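Local coordinates for 402AA LONG hypothetical molybdopterin biosynthesis MOEA protein (Pyrococcus horikoshii, PDB 1UZ5), which probably catalyses the insertion of molybdenum from molybdate into adenylyl-molybdopterin, releasing AMP, in the biosynthesis of the molybdenum cofactor, at residues 25-30 against 174-179; 39-44 against 152-157; 45-50 against 145-150. All coordinates share one frame; numbering follows the deposited sequence.

Interaction 1. Residues 25-30 against 174-179; sequences IEEVPI and KVKVFR
A two-stranded antiparallel ribbon forms here, with Glu26 opposite Val177 and Val28 opposite Val175, each couple closed by two backbone hydrogen bonds. Val177 N reaches Glu26 O at 2.8 Å and Val175 N reaches Val28 O at 3.0 Å; Glu26 N to Val177 O and Val28 N to Val175 O complete the rings. On the face that carries the valines, Val28 CG2 and Val175 CG1 each take the crowded position between backbone N and carbonyl carbon, which brings the two methyls to 3.7 Å as the side chains lie side by side. Val177 crosses Val28 at about a right angle, CG2 to CG2 4.0 Å. Short branched residues suit the buried part of this face; Glu26 extends it at the more open end. There Glu26 CB sits over the centre of the Arg179 guanidinium, 3.4 Å above its plane. Glu26 OE1 and Arg179 NH1 form a long bridge of charges alone; Glu26 OE2 is salt-bridged to Arg36, which also bonds Phe178 O.

Strand 25-29 belongs to the MoeA N-terminal region, and strand 174-178 comes back beside it after a long excursion of the chain; backbone bonds from Lys176 to Ala39 and from Phe178 to Ile37 join the second strand to the loop that follows strand 25-29.

The other face is exposed and charged. Glu27 runs alongside Lys176, its OE2 3.4 Å from Lys176 CE, while Glu27 OE1 makes a long salt bridge of 3.8 Å to Lys174 NZ. A water donates to Glu27 OE2 at 2.6 Å and weakly to Lys174 O.

Interaction 2. Residues 39-44 against 152-157; sequences AEDIYS and LVKKGE
Ile42 O is gripped by two donors, Leu152 N at 2.8 Å and Val153 N at 3.3 Å, because both residues face Ile42 in a classic beta bulge. Ile42 N returns a bond to Val153 O at 2.8 Å. Next along, the carboxylate of Asp41 takes over as acceptor: with CG beside the backbone N (chi1 -59°), OD1 receives Lys155 N at 3.0 Å, the donor lying above the carboxylate plane. An alanine at Asp41 would probably leave Lys155 N without this acceptor and the start of the following turn less firmly tied to 39-44. That turn, type II from Lys154 to Glu157, is braced internally by Lys154 N to Glu157 OE1 at 2.9 Å, and Gly156 supplies its positive phi.

Packing surrounds the bonds. Ile42 and Val153 lie side by side, Ile42 CD1 4.1 Å from Val153 CB; Ile42 also packs on Leu167 of helix 161-169 and on Val175, Val153 on Ala38. Leu152 points at the other segment and sets CD1 against Ser44 CA at 3.5 Å, while the aliphatic part of Lys155 passes Ala39 O. Beyond the last beta bridge, Ile42 with Val153, a side-chain carboxylate thus takes the N-H of Lys155, inside the turn.

Interaction 3. Residues 45-50 against 145-150; sequences PIDVPP and DIEKGR
In Asp47, chi1 of -80° sets CG beside the backbone N and chi2 of -57° turns the carboxylate, so that OD1 takes Lys148 N at 2.9 Å from above the carboxylate plane. The two loops share a single antiparallel bridge, Val48 with Ile146, and form a classic beta bulge there, with Asp145 and Ile146 both facing Val48. Val48 N gives its hydrogen to Ile146 O at 2.7 Å; the return bonds to Val48 O are less certain, since that oxygen is modelled too close to a neighbour.

Val48 points at the other segment and lies side by side with Ile146, CB to CB 3.7 Å, two branched residues that shield each other in a contact near the surface. A cis peptide follows Val48 and turns the chain into Pro49. Beyond the bridge, a type II turn from Glu147 to Arg150 closes with Arg150 N on Glu147 O at 3.0 Å; Gly149 adopts a positive phi at which a CB would press on Lys148 O. The Lys148 side chain crosses that of Asp47 at about a right angle. Its CG is anti to the backbone N (chi1 -178°), and the extended chain beyond passes Pro45, with Lys148 CE 3.4 Å from Pro45 O.

Overall arrangement
All three contacts join an early part of the N-terminal region to a later part of the chain, and each is nested along the chain inside the one before. Interactions 1 and 2 touch, with centres 11 Å apart: Lys176 O is probably hydrogen-bonded to Ala39 N, and Val175 packs on Ile42. Interaction 2 meets interaction 3 through backbone hydrogen bonds of Ser44 with Gly149 and Arg150, whereas interactions 1 and 3 do not touch. Interaction 1 is regular strand pairing with buried valines; interaction 2 is also partly buried, and interaction 3 is a surface contact. Both 2 and 3 hold a classic beta bulge and an aspartate accepting a backbone N-H, while interaction 1 has long salt bridges.

Interaction 1. Residues 25-30 against 174-179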
loop_
_atom_site.group_PDB
_atom_site.type_symbol
_atom_site.label_atom_id
_atom_site.label_comp_id
_atom_site.label_asym_id
_atom_site.label_seq_id
_atom_site.Cartn_x
_atom_site.Cartn_y
_atom_site.Cartn_z
ATOM N N ILE A 25 6.322 -1.714 -15.646
ATOM C CA ILE A 25 6.567 -0.490 -14.897
ATOM C C ILE A 25 6.362 0.747 -15.757
ATOM O O ILE A 25 6.586 0.718 -16.965
ATOM C CB ILE A 25 8.011 -0.478 -14.355
ATOM C CG1 ILE A 25 8.223 -1.687 -13.439
ATOM C CG2 ILE A 25 8.286 0.820 -13.613
ATOM C CD1 ILE A 25 9.642 -1.843 -12.942
ATOM N N GLU A 26 5.921 1.833 -15.131
ATOM C CA GLU A 26 5.720 3.085 -15.847
ATOM C C GLU A 26 6.101 4.250 -14.939
ATOM O O GLU A 26 6.097 4.126 -13.711
ATOM C CB GLU A 26 4.260 3.243 -16.286
ATOM C CG GLU A 26 3.303 3.580 -15.159
ATOM C CD GLU A 26 1.912 3.942 -15.653
ATOM O OE1 GLU A 26 1.789 4.878 -16.469
ATOM O OE2 GLU A 26 0.938 3.293 -15.219
ATOM N N GLU A 27 6.433 5.381 -15.542
ATOM C CA GLU A 27 6.792 6.547 -14.754
ATOM C C GLU A 27 5.662 7.546 -14.812
ATOM O O GLU A 27 5.130 7.841 -15.878
ATOM C CB GLU A 27 8.077 7.196 -15.273
ATOM C CG GLU A 27 9.322 6.348 -15.090
ATOM C CD GLU A 27 10.595 7.164 -15.194
ATOM O OE1 GLU A 27 10.765 7.881 -16.204
ATOM O OE2 GLU A 27 11.425 7.088 -14.264
ATOM N N VAL A 28 5.286 8.060 -13.652
ATOM C CA VAL A 28 4.219 9.045 -13.582
ATOM C C VAL A 28 4.757 10.259 -12.840
ATOM O O VAL A 28 5.650 10.126 -12.006
ATOM C CB VAL A 28 3.013 8.499 -12.801
ATOM C CG1 VAL A 28 2.411 7.297 -13.534
ATOM C CG2 VAL A 28 3.452 8.105 -11.395
ATOM N N PRO A 29 4.230 11.455 -13.144
ATOM C CA PRO A 29 4.684 12.673 -12.467
ATOM C C PRO A 29 4.395 12.474 -10.982
ATOM O O PRO A 29 3.528 11.676 -10.626
ATOM C CB PRO A 29 3.800 13.760 -13.071
ATOM C CG PRO A 29 3.445 13.209 -14.423
ATOM C CD PRO A 29 3.185 11.759 -14.136
ATOM N N ILE A 30 5.104 13.191 -10.119
ATOM C CA ILE A 30 4.895 13.037 -8.686
ATOM C C ILE A 30 3.472 13.400 -8.254
ATOM O O ILE A 30 2.948 12.831 -7.298
ATOM C CB ILE A 30 5.921 13.881 -7.876
ATOM C CG1 ILE A 30 5.773 13.584 -6.385
ATOM C CG2 ILE A 30 5.718 15.363 -8.141
ATOM C CD1 ILE A 30 5.941 12.110 -6.034
ATOM N N LYS A 174 9.307 12.584 -10.749
ATOM C CA LYS A 174 8.871 11.435 -11.546
ATOM C C LYS A 174 9.157 10.180 -10.741
ATOM O O LYS A 174 10.250 10.022 -10.201
ATOM C CB LYS A 174 9.619 11.352 -12.875
ATOM C CG LYS A 174 9.263 12.444 -13.865
ATOM C CD LYS A 174 9.800 12.114 -15.251
ATOM C CE LYS A 174 11.304 11.874 -15.228
ATOM N NZ LYS A 174 11.824 11.478 -16.566
ATOM N N VAL A 175 8.181 9.282 -10.666
ATOM C CA VAL A 175 8.359 8.057 -9.902
ATOM C C VAL A 175 7.942 6.804 -10.679
ATOM O O VAL A 175 6.953 6.807 -11.413
ATOM C CB VAL A 175 7.581 8.149 -8.565
ATOM C CG1 VAL A 175 6.105 8.395 -8.831
ATOM C CG2 VAL A 175 7.787 6.882 -7.750
ATOM N N LYS A 176 8.721 5.740 -10.524
ATOM C CA LYS A 176 8.450 4.477 -11.196
ATOM C C LYS A 176 7.470 3.644 -10.392
ATOM O O LYS A 176 7.755 3.237 -9.268
ATOM C CB LYS A 176 9.745 3.688 -11.390
ATOM C CG LYS A 176 10.669 4.286 -12.448
ATOM C CD LYS A 176 11.904 3.423 -12.645
ATOM C CE LYS A 176 12.771 3.965 -13.770
ATOM N NZ LYS A 176 13.961 3.110 -14.009
ATOM N N VAL A 177 6.306 3.396 -10.973
ATOM C CA VAL A 177 5.294 2.612 -10.284
ATOM C C VAL A 177 4.853 1.432 -11.143
ATOM O O VAL A 177 5.042 1.428 -12.362
ATOM C CB VAL A 177 4.070 3.484 -9.936
ATOM C CG1 VAL A 177 4.480 4.606 -8.986
ATOM C CG2 VAL A 177 3.467 4.063 -11.204
ATOM N N PHE A 178 4.289 0.421 -10.498
ATOM C CA PHE A 178 3.813 -0.749 -11.223
ATOM C C PHE A 178 2.575 -0.364 -12.011
ATOM O O PHE A 178 1.740 0.409 -11.528
ATOM C CB PHE A 178 3.432 -1.873 -10.257
ATOM C CG PHE A 178 4.597 -2.614 -9.680
ATOM C CD1 PHE A 178 5.434 -3.364 -10.497
ATOM C CD2 PHE A 178 4.826 -2.610 -8.307
ATOM C CE1 PHE A 178 6.479 -4.102 -9.956
ATOM C CE2 PHE A 178 5.869 -3.346 -7.754
ATOM C CZ PHE A 178 6.696 -4.095 -8.582
ATOM N N ARG A 179 2.463 -0.871 -13.232
ATOM C CA ARG A 179 1.266 -0.617 -14.019
ATOM C C ARG A 179 0.225 -1.462 -13.290
ATOM O O ARG A 179 0.575 -2.420 -12.601
ATOM C CB ARG A 179 1.440 -1.103 -15.458
ATOM C CG ARG A 179 2.362 -0.229 -16.290
ATOM C CD ARG A 179 2.541 -0.790 -17.690
ATOM N NE ARG A 179 3.461 0.020 -18.481
ATOM C CZ ARG A 179 3.178 1.233 -18.947
ATOM N NH1 ARG A 179 1.994 1.781 -18.705
ATOM N NH2 ARG A 179 4.081 1.899 -19.655
HETATM O O HOH W 1 12.092 7.717 -11.857
#

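Interaction 2. Residues 39-44 against 152-157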
loop_
_atom_site.group_PDB
_atom_site.type_symbol
_atom_site.label_atom_id
_atom_site.label_comp_id
_atom_site.label_asym_id
_atom_site.label_seq_id
_atom_site.Cartn_x
_atom_site.Cartn_y
_atom_site.Cartn_z
ATOM N N ALA A 39 7.419 0.769 -7.832
ATOM C CA ALA A 39 7.954 -0.407 -8.513
ATOM C C ALA A 39 9.357 -0.793 -8.044
ATOM O O ALA A 39 9.844 -1.874 -8.364
ATOM C CB ALA A 39 7.948 -0.186 -10.022
ATOM N N GLU A 40 10.010 0.090 -7.293
ATOM C CA GLU A 40 11.346 -0.198 -6.774
ATOM C C GLU A 40 11.717 0.741 -5.641
ATOM O O GLU A 40 11.095 1.794 -5.461
ATOM C CB GLU A 40 12.401 -0.097 -7.880
ATOM C CG GLU A 40 12.455 1.238 -8.586
ATOM C CD GLU A 40 13.568 1.302 -9.622
ATOM O OE1 GLU A 40 13.731 0.333 -10.394
ATOM O OE2 GLU A 40 14.275 2.331 -9.671
ATOM N N ASP A 41 12.724 0.349 -4.869
ATOM C CA ASP A 41 13.179 1.170 -3.757
ATOM C C ASP A 41 13.594 2.526 -4.310
ATOM O O ASP A 41 14.012 2.631 -5.468
ATOM C CB ASP A 41 14.384 0.529 -3.055
ATOM C CG ASP A 41 14.085 -0.858 -2.511
ATOM O OD1 ASP A 41 13.031 -1.047 -1.864
ATOM O OD2 ASP A 41 14.920 -1.763 -2.721
ATOM N N ILE A 42 13.450 3.562 -3.490
ATOM C CA ILE A 42 13.848 4.912 -3.876
ATOM C C ILE A 42 14.718 5.448 -2.745
ATOM O O ILE A 42 14.305 5.456 -1.586
ATOM C CB ILE A 42 12.641 5.848 -4.046
ATOM C CG1 ILE A 42 11.675 5.266 -5.079
ATOM C CG2 ILE A 42 13.118 7.228 -4.489
ATOM C CD1 ILE A 42 10.403 6.067 -5.246
ATOM N N TYR A 43 15.919 5.895 -3.092
ATOM C CA TYR A 43 16.861 6.417 -2.107
ATOM C C TYR A 43 17.008 7.927 -2.297
ATOM O O TYR A 43 16.939 8.425 -3.418
ATOM C CB TYR A 43 18.204 5.709 -2.283
ATOM C CG TYR A 43 18.125 4.208 -2.075
ATOM C CD1 TYR A 43 18.265 3.652 -0.802
ATOM C CD2 TYR A 43 17.895 3.347 -3.148
ATOM C CE1 TYR A 43 18.177 2.274 -0.602
ATOM C CE2 TYR A 43 17.801 1.963 -2.956
ATOM C CZ TYR A 43 17.942 1.438 -1.685
ATOM O OH TYR A 43 17.846 0.080 -1.487
ATOM N N SER A 44 17.206 8.660 -1.210
ATOM C CA SER A 44 17.325 10.110 -1.337
ATOM C C SER A 44 18.469 10.502 -2.255
ATOM O O SER A 44 19.598 10.057 -2.069
ATOM C CB SER A 44 17.540 10.769 0.021
ATOM O OG SER A 44 17.539 12.180 -0.132
ATOM N N LEU A 152 14.092 5.933 1.116
ATOM C CA LEU A 152 12.897 6.754 1.327
ATOM C C LEU A 152 11.581 5.988 1.133
ATOM O O LEU A 152 10.655 6.136 1.925
ATOM C CB LEU A 152 12.902 7.955 0.380
ATOM C CG LEU A 152 14.115 8.882 0.491
ATOM C CD1 LEU A 152 13.952 10.047 -0.468
ATOM C CD2 LEU A 152 14.250 9.371 1.923
ATOM N N VAL A 153 11.508 5.189 0.073
ATOM C CA VAL A 153 10.310 4.404 -0.243
ATOM C C VAL A 153 10.717 2.997 -0.682
ATOM O O VAL A 153 11.637 2.842 -1.483
ATOM C CB VAL A 153 9.504 5.067 -1.387
ATOM C CG1 VAL A 153 8.351 4.162 -1.812
ATOM C CG2 VAL A 153 8.979 6.428 -0.936
ATOM N N LYS A 154 10.032 1.980 -0.156
ATOM C CA LYS A 154 10.335 0.585 -0.498
ATOM C C LYS A 154 9.568 0.094 -1.714
ATOM O O LYS A 154 8.494 0.598 -2.033
ATOM C CB LYS A 154 9.985 -0.361 0.654
ATOM C CG LYS A 154 10.847 -0.262 1.892
ATOM C CD LYS A 154 10.432 -1.332 2.900
ATOM C CE LYS A 154 11.187 -1.197 4.217
ATOM N NZ LYS A 154 12.658 -1.348 4.044
ATOM N N LYS A 155 10.119 -0.909 -2.386
ATOM C CA LYS A 155 9.439 -1.492 -3.531
ATOM C C LYS A 155 8.150 -2.077 -2.958
ATOM O O LYS A 155 8.169 -2.669 -1.882
ATOM C CB LYS A 155 10.283 -2.616 -4.132
ATOM C CG LYS A 155 9.601 -3.388 -5.250
ATOM C CD LYS A 155 10.453 -4.578 -5.674
ATOM C CE LYS A 155 9.783 -5.385 -6.770
ATOM N NZ LYS A 155 10.643 -6.521 -7.202
ATOM N N GLY A 156 7.037 -1.894 -3.660
ATOM C CA GLY A 156 5.779 -2.439 -3.181
ATOM C C GLY A 156 5.050 -1.552 -2.190
ATOM O O GLY A 156 3.965 -1.895 -1.719
ATOM N N GLU A 157 5.632 -0.403 -1.872
ATOM C CA GLU A 157 4.998 0.503 -0.927
ATOM C C GLU A 157 3.974 1.375 -1.631
ATOM O O GLU A 157 4.206 1.825 -2.753
ATOM C CB GLU A 157 6.045 1.398 -0.263
ATOM C CG GLU A 157 5.512 2.199 0.911
ATOM C CD GLU A 157 6.576 3.088 1.540
ATOM O OE1 GLU A 157 7.766 2.715 1.488
ATOM O OE2 GLU A 157 6.223 4.147 2.100
#

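Interaction 3. Residues 45-50 against 145-150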
loop_
_atom_site.group_PDB
_atom_site.type_symbol
_atom_site.label_atom_id
_atom_site.label_comp_id
_atom_site.label_asym_id
_atom_site.label_seq_id
_atom_site.Cartn_x
_atom_site.Cartn_y
_atom_site.Cartn_z
ATOM N N PRO A 45 18.183 11.336 -3.266
ATOM C CA PRO A 45 19.185 11.803 -4.223
ATOM C C PRO A 45 19.966 13.007 -3.687
ATOM O O PRO A 45 20.925 13.453 -4.309
ATOM C CB PRO A 45 18.342 12.171 -5.436
ATOM C CG PRO A 45 17.126 12.753 -4.791
ATOM C CD PRO A 45 16.836 11.782 -3.669
ATOM N N ILE A 46 19.550 13.540 -2.544
ATOM C CA ILE A 46 20.236 14.695 -1.967
ATOM C C ILE A 46 20.279 14.630 -0.451
ATOM O O ILE A 46 19.554 13.846 0.172
ATOM C CB ILE A 46 19.526 16.026 -2.310
ATOM C CG1 ILE A 46 18.109 16.007 -1.728
ATOM C CG2 ILE A 46 19.501 16.248 -3.813
ATOM C CD1 ILE A 46 17.434 17.363 -1.698
ATOM N N ASP A 47 21.144 15.461 0.130
ATOM C CA ASP A 47 21.259 15.575 1.575
ATOM C C ASP A 47 20.172 16.559 1.996
ATOM O O ASP A 47 19.880 17.510 1.273
ATOM C CB ASP A 47 22.609 16.181 1.985
ATOM C CG ASP A 47 23.743 15.177 1.972
ATOM O OD1 ASP A 47 23.644 14.144 2.675
ATOM O OD2 ASP A 47 24.745 15.435 1.268
ATOM N N VAL A 48 19.598 16.336 3.173
ATOM C CA VAL A 48 18.577 17.210 3.716
ATOM C C VAL A 48 18.963 17.565 5.148
ATOM O O VAL A 48 19.107 16.679 5.984
ATOM C CB VAL A 48 17.197 16.518 3.765
ATOM C CG1 VAL A 48 16.162 17.497 4.287
ATOM C CG2 VAL A 48 16.816 15.988 2.385
ATOM N N PRO A 49 19.174 18.864 5.441
ATOM C CA PRO A 49 19.087 19.977 4.488
ATOM C C PRO A 49 20.231 19.862 3.484
ATOM O O PRO A 49 21.225 19.190 3.749
ATOM C CB PRO A 49 19.201 21.212 5.389
ATOM C CG PRO A 49 20.093 20.727 6.503
ATOM C CD PRO A 49 19.541 19.346 6.788
ATOM N N PRO A 50 20.097 20.499 2.312
ATOM C CA PRO A 50 21.151 20.427 1.295
ATOM C C PRO A 50 22.349 21.351 1.541
ATOM O O PRO A 50 23.259 21.422 0.720
ATOM C CB PRO A 50 20.402 20.753 0.004
ATOM C CG PRO A 50 19.378 21.751 0.467
ATOM C CD PRO A 50 18.908 21.215 1.806
ATOM N N ASP A 145 19.138 15.819 8.600
ATOM C CA ASP A 145 17.714 15.485 8.605
ATOM C C ASP A 145 17.633 14.149 7.861
ATOM O O ASP A 145 17.234 13.128 8.421
ATOM C CB ASP A 145 16.922 16.565 7.854
ATOM C CG ASP A 145 15.412 16.449 8.051
ATOM O OD1 ASP A 145 14.921 15.356 8.395
ATOM O OD2 ASP A 145 14.713 17.461 7.836
ATOM N N ILE A 146 18.035 14.169 6.593
ATOM C CA ILE A 146 18.049 12.974 5.756
ATOM C C ILE A 146 19.357 12.911 4.959
ATOM O O ILE A 146 19.660 13.802 4.164
ATOM C CB ILE A 146 16.861 12.955 4.766
ATOM C CG1 ILE A 146 15.541 12.796 5.529
ATOM C CG2 ILE A 146 17.035 11.821 3.771
ATOM C CD1 ILE A 146 14.310 12.820 4.644
ATOM N N GLU A 147 20.124 11.850 5.174
ATOM C CA GLU A 147 21.396 11.669 4.480
ATOM C C GLU A 147 21.184 11.227 3.040
ATOM O O GLU A 147 20.329 10.390 2.761
ATOM C CB GLU A 147 22.235 10.606 5.191
ATOM C CG GLU A 147 23.532 11.100 5.794
ATOM C CD GLU A 147 24.404 9.958 6.285
ATOM O OE1 GLU A 147 24.820 9.124 5.450
ATOM O OE2 GLU A 147 24.670 9.891 7.504
ATOM N N LYS A 148 21.962 11.786 2.122
ATOM C CA LYS A 148 21.856 11.386 0.728
ATOM C C LYS A 148 22.051 9.869 0.702
ATOM O O LYS A 148 22.911 9.345 1.404
ATOM C CB LYS A 148 22.944 12.070 -0.096
ATOM C CG LYS A 148 22.904 11.753 -1.585
ATOM C CD LYS A 148 23.981 12.528 -2.326
ATOM C CE LYS A 148 24.023 12.155 -3.798
ATOM N NZ LYS A 148 25.014 12.979 -4.551
ATOM N N GLY A 149 21.236 9.167 -0.080
ATOM C CA GLY A 149 21.357 7.720 -0.162
ATOM C C GLY A 149 20.468 6.948 0.805
ATOM O O GLY A 149 20.427 5.719 0.767
ATOM N N ARG A 150 19.754 7.653 1.674
ATOM C CA ARG A 150 18.879 6.988 2.631
ATOM C C ARG A 150 17.634 6.414 1.945
ATOM O O ARG A 150 17.072 7.034 1.045
ATOM C CB ARG A 150 18.436 7.964 3.718
ATOM C CG ARG A 150 17.596 7.312 4.806
ATOM C CD ARG A 150 17.161 8.312 5.858
ATOM N NE ARG A 150 16.437 7.670 6.954
ATOM C CZ ARG A 150 16.960 6.750 7.759
ATOM N NH1 ARG A 150 18.217 6.358 7.597
ATOM N NH2 ARG A 150 16.228 6.223 8.731
#